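Local coordinates for DUF4621 domain-containing protein (Parabacteroides distasonis, PDB 4H3W) that is of unknown function but is probably secreted and folds into two beta-barrel domains, at residues Gly25-Asp30 with Asn241-Asp246; Ala233-Glu238 with Ile249-Met254. All coordinates share one frame; numbering follows the deposited sequence. Where two conformers were deposited one is given.

Two kinds of packing inside one beta-barrel domain appear here, and both are buried. Interaction 2 joins strands 233-240 and 246-254, which belong to opposed sheets, through purely apolar side chains of its core. Interaction 1 concerns the turn that carries the chain from the first of these strands to the second, together with the segment that enters helix 29-32. There one long side chain lies on a peptide backbone, and local hydrogen bonds shape the turn. The centres are about 17 Å apart. Interaction 1 lies nearer the middle of the two-domain chain, where strand 47-55 also approaches, whereas interaction 2 sits farther out.

Interaction 1 (Gly25-Asp30 with Asn241-Asp246); sequences GYVTSD and NEMPFD
M243 reaches from the beta arch that joins strand 233-240 to strand 246-254, in the opposed sheet of the barrel, and lays its end on the backbone of V27-S29. It illustrates how a long, flexible side chain can connect a turn to a distant segment without a hydrogen bond. Present as selenomethionine, M243 starts with CG beside its backbone N (chi1 -73°), runs extended to the selenium and then bends. The terminal methyl thereby comes down over the face of the peptide group between T28 and S29, with M243 CE 3.4 Å from S29 N. M243 CE also approaches T28 C at 3.3 Å, a value to be read with care because T28 was deposited in two conformers. The selenium follows alongside, M243 SE lying 3.9 Å from S29 CA.

V27 supplies an apolar neighbour for the methyl: its CG2 is 4.3 Å from M243 CE, while V27 O is 3.6 Å from that same carbon. Nearer its own backbone, M243 CG stands 4.0 Å from S29 OG; this hydroxyl is itself engaged by a hydrogen bond with the backbone O of K311, a dimethylated lysine. S29 also touches Y48 of strand 47-55, and V32 of helix 29-32 also touches M243.

The base of M243 is fixed by an Asx turn, in which M243 N donates to N241 OD1 over 2.9 Å at an N-H...O angle of 152°. T316 OG1 is a second hydrogen-bond partner of that amide oxygen. An inverse gamma turn centred on P244 follows, its bond from F245 N to M243 O being weak. In the Asx turn, M243 N sits well above the carbonyl plane of N241, 54° out of it.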
ATOM      1  N   GLY A  25      15.125  -4.698  16.722  1.00 61.30           N
ATOM      2  CA  GLY A  25      14.341  -4.479  15.511  1.00 51.76           C
ATOM      3  C   GLY A  25      13.880  -3.030  15.626  1.00 69.92           C
ATOM      4  O   GLY A  25      13.583  -2.499  16.725  1.00 65.26           O
ATOM      5  N   TYR A  26      13.867  -2.365  14.494  1.00 66.55           N
ATOM      6  CA  TYR A  26      13.627  -0.943  14.484  1.00 72.51           C
ATOM      7  C   TYR A  26      13.552  -0.651  13.034  1.00 61.15           C
ATOM      8  O   TYR A  26      14.559  -0.768  12.358  1.00 50.96           O
ATOM      9  CB  TYR A  26      14.771  -0.169  15.155  1.00 74.09           C
ATOM     10  CG  TYR A  26      14.960   1.304  14.793  1.00 68.57           C
ATOM     11  CD1 TYR A  26      15.248   1.708  13.489  1.00 74.62           C
ATOM     12  CD2 TYR A  26      14.945   2.276  15.776  1.00 61.55           C
ATOM     13  CE1 TYR A  26      15.455   3.041  13.174  1.00 75.81           C
ATOM     14  CE2 TYR A  26      15.153   3.611  15.474  1.00 76.38           C
ATOM     15  CZ  TYR A  26      15.412   3.987  14.173  1.00 78.98           C
ATOM     16  OH  TYR A  26      15.626   5.309  13.877  1.00 94.49           O
ATOM     17  N   VAL A  27      12.371  -0.319  12.533  1.00 43.70           N
ATOM     18  CA  VAL A  27      12.225  -0.105  11.103  1.00 41.20           C
ATOM     19  C   VAL A  27      11.480   1.203  10.831  1.00 43.41           C
ATOM     20  O   VAL A  27      10.712   1.664  11.671  1.00 44.84           O
ATOM     21  CB  VAL A  27      11.503  -1.294  10.478  1.00 49.36           C
ATOM     22  CG1 VAL A  27      12.387  -2.522  10.553  1.00 51.53           C
ATOM     23  CG2 VAL A  27      10.171  -1.574  11.176  1.00 44.21           C
ATOM     24  N   THR A  28      11.777   1.835   9.707  1.00 41.97           N
ATOM     25  CA  THR A  28      11.101   3.075   9.316  0.67 36.67           C
ATOM     26  C   THR A  28      10.092   2.752   8.237  1.00 38.88           C
ATOM     27  O   THR A  28      10.078   1.633   7.725  1.00 37.62           O
ATOM     28  CB  THR A  28      12.042   4.150   8.764  0.67 38.64           C
ATOM     29  OG1 THR A  28      12.579   3.689   7.525  0.67 33.87           O
ATOM     30  CG2 THR A  28      13.172   4.470   9.759  0.67 39.00           C
ATOM     31  N   SER A  29       9.246   3.721   7.908  1.00 34.93           N
ATOM     32  CA  SER A  29       8.197   3.502   6.917  1.00 38.76           C
ATOM     33  C   SER A  29       8.810   2.923   5.665  1.00 45.08           C
ATOM     34  O   SER A  29       8.346   1.896   5.145  1.00 36.61           O
ATOM     35  CB  SER A  29       7.480   4.792   6.572  1.00 40.00           C
ATOM     36  OG  SER A  29       6.790   5.290   7.677  1.00 47.75           O
ATOM     37  N   ASP A  30       9.910   3.522   5.230  1.00 35.82           N
ATOM     38  CA  ASP A  30      10.490   3.088   3.955  1.00 36.39           C
ATOM     39  C   ASP A  30      11.315   1.752   4.032  1.00 32.44           C
ATOM     40  O   ASP A  30      11.640   1.179   3.019  1.00 37.15           O
ATOM     41  CB  ASP A  30      11.210   4.300   3.291  1.00 40.94           C
ATOM     42  CG  ASP A  30      12.507   4.684   3.951  1.00 46.00           C
ATOM     43  OD1 ASP A  30      12.847   4.176   5.035  1.00 54.63           O
ATOM     44  OD2 ASP A  30      13.211   5.517   3.355  1.00 62.70           O
ATOM     45  N   ASN A 241       4.646   1.275  17.615  1.00 34.09           N
ATOM     46  CA  ASN A 241       4.329   1.423  16.194  1.00 30.22           C
ATOM     47  C   ASN A 241       3.748   2.793  15.919  1.00 32.19           C
ATOM     48  O   ASN A 241       2.718   3.152  16.485  1.00 33.66           O
ATOM     49  CB  ASN A 241       3.359   0.344  15.770  1.00 32.30           C
ATOM     50  CG  ASN A 241       3.011   0.416  14.308  1.00 29.37           C
ATOM     51  OD1 ASN A 241       3.743   1.017  13.505  1.00 31.20           O
ATOM     52  ND2 ASN A 241       1.906  -0.220  13.932  1.00 29.64           N
ATOM     53  N   GLU A 242       4.401   3.553  15.046  1.00 28.44           N
ATOM     54  CA  GLU A 242       3.916   4.868  14.629  1.00 30.47           C
ATOM     55  C   GLU A 242       3.251   4.842  13.230  1.00 29.42           C
ATOM     56  O   GLU A 242       2.686   5.821  12.778  1.00 32.06           O
ATOM     57  CB  GLU A 242       5.061   5.860  14.590  1.00 34.68           C
ATOM     58  CG  GLU A 242       5.669   6.251  15.934  1.00 42.61           C
ATOM     59  CD  GLU A 242       6.968   7.084  15.773  1.00 44.67           C
ATOM     60  OE1 GLU A 242       7.450   7.310  14.653  1.00 38.06           O
ATOM     61  OE2 GLU A 242       7.529   7.515  16.765  1.00 49.19           O
HETATM   62  N   MSE A 243       3.303   3.697  12.570  1.00 28.29           N
HETATM   63  CA  MSE A 243       2.779   3.557  11.227  1.00 25.95           C
HETATM   64  C   MSE A 243       1.292   3.256  11.279  1.00 27.68           C
HETATM   65  O   MSE A 243       0.801   2.695  12.253  1.00 32.63           O
HETATM   66  CB  MSE A 243       3.496   2.412  10.508  1.00 24.01           C
HETATM   67  CG  MSE A 243       4.923   2.816  10.147  1.00 25.84           C
HETATM   68 SE   MSE A 243       5.815   1.331   9.183  0.75 33.31          SE
HETATM   69  CE  MSE A 243       7.542   1.673  10.062  1.00 37.22           C
ATOM     70  N   PRO A 244       0.566   3.573  10.203  1.00 26.15           N
ATOM     71  CA  PRO A 244      -0.900   3.417  10.163  1.00 26.10           C
ATOM     72  C   PRO A 244      -1.361   2.018   9.735  1.00 31.36           C
ATOM     73  O   PRO A 244      -2.170   1.897   8.814  1.00 38.10           O
ATOM     74  CB  PRO A 244      -1.286   4.458   9.112  1.00 26.52           C
ATOM     75  CG  PRO A 244      -0.157   4.365   8.115  1.00 24.60           C
ATOM     76  CD  PRO A 244       1.073   4.185   8.960  1.00 24.92           C
ATOM     77  N   PHE A 245      -0.786   0.974  10.344  1.00 25.80           N
ATOM     78  CA  PHE A 245      -1.154  -0.390  10.137  1.00 27.87           C
ATOM     79  C   PHE A 245      -1.264  -1.051  11.477  1.00 25.89           C
ATOM     80  O   PHE A 245      -0.451  -0.792  12.355  1.00 25.21           O
ATOM     81  CB  PHE A 245      -0.072  -1.213   9.396  1.00 28.16           C
ATOM     82  CG  PHE A 245       0.526  -0.559   8.209  1.00 27.63           C
ATOM     83  CD1 PHE A 245      -0.185  -0.448   7.039  1.00 30.22           C
ATOM     84  CD2 PHE A 245       1.843  -0.119   8.248  1.00 31.07           C
ATOM     85  CE1 PHE A 245       0.411   0.135   5.894  1.00 29.27           C
ATOM     86  CE2 PHE A 245       2.432   0.471   7.142  1.00 33.55           C
ATOM     87  CZ  PHE A 245       1.721   0.603   5.968  1.00 29.52           C
ATOM     88  N   ASP A 246      -2.229  -1.946  11.636  1.00 27.22           N
ATOM     89  CA  ASP A 246      -2.177  -2.930  12.706  1.00 25.01           C
ATOM     90  C   ASP A 246      -1.250  -4.076  12.264  1.00 26.78           C
ATOM     91  O   ASP A 246      -1.058  -4.283  11.078  1.00 25.03           O
ATOM     92  CB  ASP A 246      -3.555  -3.472  13.020  1.00 27.64           C
ATOM     93  CG  ASP A 246      -4.441  -2.470  13.713  1.00 32.61           C
ATOM     94  OD1 ASP A 246      -3.958  -1.558  14.437  1.00 31.34           O
ATOM     95  OD2 ASP A 246      -5.652  -2.598  13.508  1.00 33.78           O
TER

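Interaction 2 (Ala233-Glu238 with Ile249-Met254)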
ATOM      1  N   ALA A 233      12.046 -21.298  27.598  1.00 29.23           N
ATOM      2  CA  ALA A 233      12.341 -19.869  27.448  1.00 27.87           C
ATOM      3  C   ALA A 233      11.224 -19.136  26.776  1.00 29.52           C
ATOM      4  O   ALA A 233      10.270 -19.725  26.310  1.00 27.95           O
ATOM      5  CB  ALA A 233      13.637 -19.687  26.659  1.00 25.80           C
ATOM      6  N   ARG A 234      11.328 -17.808  26.749  1.00 29.76           N
ATOM      7  CA  ARG A 234      10.440 -17.021  25.943  1.00 28.48           C
ATOM      8  C   ARG A 234      11.198 -15.846  25.379  1.00 26.25           C
ATOM      9  O   ARG A 234      12.182 -15.348  25.964  1.00 25.10           O
ATOM     10  CB  ARG A 234       9.168 -16.543  26.694  1.00 30.65           C
ATOM     11  CG  ARG A 234       9.341 -15.834  28.022  1.00 42.10           C
ATOM     12  CD  ARG A 234       8.018 -15.820  28.798  1.00 46.91           C
ATOM     13  NE  ARG A 234       7.871 -14.691  29.722  1.00 63.46           N
ATOM     14  CZ  ARG A 234       8.450 -14.598  30.919  1.00 70.57           C
ATOM     15  NH1 ARG A 234       9.254 -15.561  31.375  1.00 67.48           N
ATOM     16  NH2 ARG A 234       8.236 -13.523  31.663  1.00 70.29           N
ATOM     17  N   ILE A 235      10.724 -15.421  24.228  1.00 25.60           N
ATOM     18  CA  ILE A 235      11.184 -14.192  23.614  1.00 24.32           C
ATOM     19  C   ILE A 235      10.059 -13.210  23.780  1.00 27.40           C
ATOM     20  O   ILE A 235       8.924 -13.501  23.370  1.00 25.67           O
ATOM     21  CB  ILE A 235      11.523 -14.388  22.156  1.00 24.98           C
ATOM     22  CG1 ILE A 235      12.731 -15.320  22.063  1.00 25.00           C
ATOM     23  CG2 ILE A 235      11.793 -13.037  21.489  1.00 26.40           C
ATOM     24  CD1 ILE A 235      12.991 -15.834  20.679  1.00 25.84           C
ATOM     25  N   TYR A 236      10.341 -12.066  24.390  1.00 27.92           N
ATOM     26  CA  TYR A 236       9.257 -11.151  24.723  1.00 32.90           C
ATOM     27  C   TYR A 236       9.715  -9.725  24.793  1.00 38.39           C
ATOM     28  O   TYR A 236      10.898  -9.455  24.847  1.00 39.84           O
ATOM     29  CB  TYR A 236       8.576 -11.553  26.045  1.00 43.84           C
ATOM     30  CG  TYR A 236       9.332 -11.255  27.342  1.00 48.39           C
ATOM     31  CD1 TYR A 236      10.599 -11.781  27.575  1.00 48.42           C
ATOM     32  CD2 TYR A 236       8.740 -10.488  28.351  1.00 64.99           C
ATOM     33  CE1 TYR A 236      11.274 -11.537  28.762  1.00 59.13           C
ATOM     34  CE2 TYR A 236       9.407 -10.235  29.544  1.00 68.63           C
ATOM     35  CZ  TYR A 236      10.672 -10.761  29.745  1.00 67.17           C
ATOM     36  OH  TYR A 236      11.330 -10.517  30.922  1.00 70.91           O
ATOM     37  N   GLY A 237       8.741  -8.821  24.804  1.00 45.14           N
ATOM     38  CA  GLY A 237       8.997  -7.394  25.012  1.00 44.13           C
ATOM     39  C   GLY A 237       7.980  -6.475  24.361  1.00 44.54           C
ATOM     40  O   GLY A 237       6.915  -6.918  23.908  1.00 32.94           O
ATOM     41  N   GLU A 238       8.325  -5.188  24.300  1.00 51.54           N
ATOM     42  CA  GLU A 238       7.381  -4.184  23.854  1.00 50.11           C
ATOM     43  C   GLU A 238       7.675  -3.725  22.417  1.00 34.36           C
ATOM     44  O   GLU A 238       8.825  -3.581  21.971  1.00 30.71           O
ATOM     45  CB  GLU A 238       7.332  -2.966  24.805  1.00 70.72           C
ATOM     46  CG  GLU A 238       5.925  -2.352  24.862  1.00 84.91           C
ATOM     47  CD  GLU A 238       5.864  -0.877  25.233  1.00 88.57           C
ATOM     48  OE1 GLU A 238       6.861  -0.143  25.043  1.00 96.58           O
ATOM     49  OE2 GLU A 238       4.787  -0.452  25.703  1.00 93.42           O
ATOM     50  N   ILE A 249       2.201 -10.279  14.238  1.00 20.42           N
ATOM     51  CA  ILE A 249       3.601 -10.592  14.092  1.00 23.76           C
ATOM     52  C   ILE A 249       3.804 -12.091  14.231  1.00 23.81           C
ATOM     53  O   ILE A 249       3.516 -12.697  15.267  1.00 24.60           O
ATOM     54  CB  ILE A 249       4.467  -9.839  15.108  1.00 22.25           C
ATOM     55  CG1 ILE A 249       4.304  -8.337  14.920  1.00 28.25           C
ATOM     56  CG2 ILE A 249       5.929 -10.262  14.985  1.00 22.27           C
ATOM     57  CD1 ILE A 249       4.804  -7.529  16.089  1.00 33.64           C
ATOM     58  N   GLU A 250       4.388 -12.654  13.182  1.00 24.29           N
ATOM     59  CA  GLU A 250       4.766 -14.054  13.134  1.00 29.12           C
ATOM     60  C   GLU A 250       6.286 -14.134  13.143  1.00 29.19           C
ATOM     61  O   GLU A 250       6.936 -13.593  12.258  1.00 29.10           O
ATOM     62  CB  GLU A 250       4.179 -14.688  11.879  1.00 29.01           C
ATOM     63  CG  GLU A 250       4.481 -16.165  11.645  1.00 39.35           C
ATOM     64  CD  GLU A 250       4.198 -16.625  10.186  1.00 43.13           C
ATOM     65  OE1 GLU A 250       4.162 -15.772   9.249  1.00 35.42           O
ATOM     66  OE2 GLU A 250       4.005 -17.848   9.980  1.00 37.93           O
HETATM   67  N   MSE A 251       6.838 -14.846  14.115  1.00 27.06           N
HETATM   68  CA  MSE A 251       8.282 -14.924  14.295  1.00 26.65           C
HETATM   69  C   MSE A 251       8.849 -16.174  13.667  1.00 24.72           C
HETATM   70  O   MSE A 251       8.368 -17.296  13.917  1.00 28.02           O
HETATM   71  CB  MSE A 251       8.582 -14.905  15.804  1.00 26.52           C
HETATM   72  CG  MSE A 251      10.067 -15.150  16.037  1.00 29.62           C
HETATM   73 SE   MSE A 251      10.580 -14.759  17.897  0.75 31.57          SE
HETATM   74  CE  MSE A 251      10.426 -12.817  17.855  1.00 35.52           C
ATOM     75  N   VAL A 252       9.898 -16.005  12.862  1.00 26.50           N
ATOM     76  CA  VAL A 252      10.635 -17.129  12.330  1.00 23.80           C
ATOM     77  C   VAL A 252      12.073 -17.049  12.779  1.00 25.57           C
ATOM     78  O   VAL A 252      12.733 -16.023  12.665  1.00 28.72           O
ATOM     79  CB  VAL A 252      10.577 -17.209  10.789  1.00 29.01           C
ATOM     80  CG1 VAL A 252      11.225 -18.509  10.291  1.00 28.27           C
ATOM     81  CG2 VAL A 252       9.133 -17.091  10.298  1.00 32.80           C
ATOM     82  N   ILE A 253      12.558 -18.169  13.298  1.00 25.74           N
ATOM     83  CA  ILE A 253      13.919 -18.274  13.736  1.00 26.71           C
ATOM     84  C   ILE A 253      14.693 -18.898  12.594  1.00 29.97           C
ATOM     85  O   ILE A 253      14.310 -19.951  12.136  1.00 29.14           O
ATOM     86  CB  ILE A 253      14.041 -19.162  14.996  1.00 26.02           C
ATOM     87  CG1 ILE A 253      13.107 -18.679  16.121  1.00 28.01           C
ATOM     88  CG2 ILE A 253      15.489 -19.214  15.466  1.00 27.59           C
ATOM     89  CD1 ILE A 253      13.425 -17.308  16.625  1.00 28.78           C
HETATM   90  N   MSE A 254      15.798 -18.255  12.200  1.00 31.26           N
HETATM   91  CA  MSE A 254      16.617 -18.667  11.067  1.00 31.17           C
HETATM   92  C   MSE A 254      18.008 -19.085  11.501  1.00 28.28           C
HETATM   93  O   MSE A 254      18.621 -18.481  12.390  1.00 29.41           O
HETATM   94  CB  MSE A 254      16.809 -17.492  10.114  1.00 31.93           C
HETATM   95  CG  MSE A 254      15.531 -16.829   9.601  1.00 35.69           C
HETATM   96 SE   MSE A 254      14.741 -18.031   8.279  0.75 41.65          SE
HETATM   97  CE  MSE A 254      15.362 -17.181   6.588  1.00 46.48           C
TER
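The ring of Y236 has R234 NH2 over one face, 4.0 Å above its plane and displaced toward the rim, yet this flat group stays outside the contact made by its neighbour I235. Y236 directs its CB away from strand 246-254, while I235 directs its own toward it, so successive residues of one strand serve the two sides of a sheet.

Across the interior, I235 meets M251, a selenomethionine, and the two side chains cross obliquely. Both branches of the isoleucine are used. CG1 lies beside the backbone N and the chain then extends (chi2 168°), carrying I235 CD1 to 3.8 Å from M251 SE. The other branch, I235 CG2, comes 3.9 Å from M251 CE. M251 can offer selenium and methyl together because its chain runs extended as far as SE and bends there (chi3 -71°), which brings CE against the CG2 branch of I235. I253, two residues on and facing the same way, adds a looser touch, its CD1 4.3 Å from I235 CD1.

No hydrogen bond links the strands here; I235 pairs through its backbone with F279 in its own sheet. M251 also touches F279 from that sheet and L297 from its own, while L22 and L322 also touch I235.

The CA atoms of I235 and M251 stand 9.8 Å apart, a separation suited to face-to-face packing rather than strand pairing. Such interlocking of apolar side chains between two antiparallel sheets is characteristic of the core of a flattened beta barrel or sandwich.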